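Local coordinates for protein CG1507-PB, isoform B (Drosophila melanogaster, PDB 5FGO) that probably binds purine-rich single-stranded DNA and RNA as a Pur-alpha protein, this piece being its third repeat, which here pairs with a second copy, at residues 29-34 with 38-43. Sequence-based numbering, arbitrary orientation.
Sequences FDIGQN and VYMRIS
Phe29 and Ile42 face each other as a non-hydrogen-bonded pair in an antiparallel beta hairpin, the middle two strands of the four-stranded sheet that, with its C-terminal helix, makes up the PUR repeat. The hairpin illustrates how a two-faced sheet divides its work. Where Phe29, Met40 and Ile42 are buried the packing is close and apolar: Ile42 CG2 sits over the rim of one face of the Phe29 ring, 4.0 Å from CE2, while the selenium of selenomethionine Met40 meets the ring edge, with SE 4.1 Å from Phe29 CD2, a Met-aromatic contact. Trp60 of the chain's own helix covers Ile31 and Met40, and Phe63 and Tyr70 of the second subunit close over Phe29 and its neighbours, so this face also serves the dimer. Toward Gln33, whose OE1 lies beside Val38 CG2, it comes out to solvent. The face of Asp30, Tyr39 and Arg41 is more polar and more open. There Asp30 OD2 lies over the Arg41 guanidinium, 2.9 Å from NH2 in a salt bridge, while NH2 hydrogen-bonds Asp30 OD1 from above the carboxylate plane (3.1 Å); the two planes stand 77° apart. Its close-packed spot is Tyr39, whose chi1 of 61° folds the ring back over Gly32, with CA 4.0 Å from the ring centroid in a CH-pi contact; Asn34 ND2 comes obliquely to Tyr39 CE2. An alanine here has no ring, and would probably leave Gly32 without its CH-pi partner and the Asn34 amide freer to turn. Two backbone bonds join each hydrogen-bonded pair, Asp30-Arg41 and Gly32-Tyr39, the latter including Tyr39 N to Gly32 O at 2.9 Å.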
# COMPACT_ATOMS: atom_id res chain seq x y z
N PHE B 29 2.96 -8.01 -3.70
CA PHE B 29 3.91 -7.34 -2.82
C PHE B 29 5.28 -7.93 -3.03
O PHE B 29 5.46 -9.13 -2.83
CB PHE B 29 3.52 -7.53 -1.36
CG PHE B 29 2.09 -7.13 -1.03
CD1 PHE B 29 1.02 -7.90 -1.49
CD2 PHE B 29 1.84 -6.04 -0.21
CE1 PHE B 29 -0.27 -7.55 -1.19
CE2 PHE B 29 0.55 -5.68 0.12
CZ PHE B 29 -0.51 -6.43 -0.38
N ASP B 30 6.22 -7.15 -3.53
CA ASP B 30 7.59 -7.62 -3.61
C ASP B 30 8.61 -6.64 -3.05
O ASP B 30 8.40 -5.44 -3.04
CB ASP B 30 7.94 -8.05 -5.04
CG ASP B 30 7.50 -7.07 -6.05
OD1 ASP B 30 6.29 -7.10 -6.38
OD2 ASP B 30 8.35 -6.29 -6.54
N ILE B 31 9.71 -7.18 -2.54
CA ILE B 31 10.75 -6.37 -1.96
C ILE B 31 11.97 -6.24 -2.88
O ILE B 31 12.33 -7.16 -3.59
CB ILE B 31 11.18 -6.98 -0.60
CG1 ILE B 31 9.95 -7.27 0.25
CG2 ILE B 31 12.20 -6.10 0.12
CD1 ILE B 31 9.14 -6.09 0.57
N GLY B 32 12.54 -5.04 -2.96
CA GLY B 32 13.76 -4.84 -3.72
C GLY B 32 14.68 -3.85 -3.02
O GLY B 32 14.31 -3.25 -2.00
N GLN B 33 15.90 -3.70 -3.53
CA GLN B 33 16.81 -2.74 -2.94
C GLN B 33 17.80 -2.17 -3.96
O GLN B 33 18.31 -2.89 -4.81
CB GLN B 33 17.59 -3.33 -1.75
CG GLN B 33 18.71 -4.28 -2.10
CD GLN B 33 19.56 -4.64 -0.90
OE1 GLN B 33 19.17 -4.39 0.24
NE2 GLN B 33 20.74 -5.20 -1.15
N ASN B 34 18.02 -0.87 -3.91
CA ASN B 34 19.09 -0.23 -4.68
C ASN B 34 19.98 0.61 -3.76
O ASN B 34 19.91 0.47 -2.53
CB ASN B 34 18.51 0.59 -5.84
CG ASN B 34 17.50 1.57 -5.38
OD1 ASN B 34 17.77 2.39 -4.51
ND2 ASN B 34 16.29 1.46 -5.92
N VAL B 38 16.09 -0.17 0.59
CA VAL B 38 15.07 -1.21 0.49
C VAL B 38 13.66 -0.62 0.32
O VAL B 38 13.27 0.32 1.01
CB VAL B 38 15.12 -2.09 1.77
CG1 VAL B 38 13.97 -3.07 1.81
CG2 VAL B 38 16.44 -2.81 1.85
N TYR B 39 12.87 -1.22 -0.56
CA TYR B 39 11.53 -0.71 -0.80
C TYR B 39 10.51 -1.85 -0.99
O TYR B 39 10.88 -3.00 -1.26
CB TYR B 39 11.53 0.20 -2.02
CG TYR B 39 11.96 -0.49 -3.31
CD1 TYR B 39 11.07 -1.24 -4.06
CD2 TYR B 39 13.28 -0.42 -3.74
CE1 TYR B 39 11.48 -1.88 -5.23
CE2 TYR B 39 13.70 -1.06 -4.89
CZ TYR B 39 12.80 -1.78 -5.64
OH TYR B 39 13.23 -2.40 -6.78
N MSE B 40 9.23 -1.49 -0.84
CA MSE B 40 8.12 -2.39 -1.11
C MSE B 40 7.31 -1.89 -2.31
O MSE B 40 6.80 -0.77 -2.31
CB MSE B 40 7.20 -2.51 0.11
CG MSE B 40 6.14 -3.58 -0.04
SE MSE B 40 4.69 -3.46 1.23
CE MSE B 40 5.80 -3.59 2.80
N ARG B 41 7.21 -2.71 -3.35
CA ARG B 41 6.37 -2.40 -4.48
C ARG B 41 5.03 -3.09 -4.30
O ARG B 41 4.97 -4.29 -4.10
CB ARG B 41 7.02 -2.84 -5.78
CG ARG B 41 6.22 -2.48 -7.04
CD ARG B 41 6.94 -2.95 -8.29
NE ARG B 41 6.91 -4.41 -8.36
CZ ARG B 41 7.53 -5.16 -9.28
NH1 ARG B 41 8.24 -4.58 -10.25
NH2 ARG B 41 7.44 -6.49 -9.24
N ILE B 42 3.95 -2.33 -4.34
CA ILE B 42 2.63 -2.94 -4.28
C ILE B 42 1.98 -2.76 -5.66
O ILE B 42 1.69 -1.65 -6.09
CB ILE B 42 1.77 -2.34 -3.18
CG1 ILE B 42 2.57 -2.26 -1.89
CG2 ILE B 42 0.47 -3.13 -3.00
CD1 ILE B 42 1.81 -1.65 -0.74
N SER B 43 1.76 -3.86 -6.36
CA SER B 43 1.20 -3.77 -7.69
C SER B 43 -0.28 -4.09 -7.74
O SER B 43 -0.75 -4.98 -7.06
CB SER B 43 1.95 -4.69 -8.63
OG SER B 43 3.34 -4.45 -8.52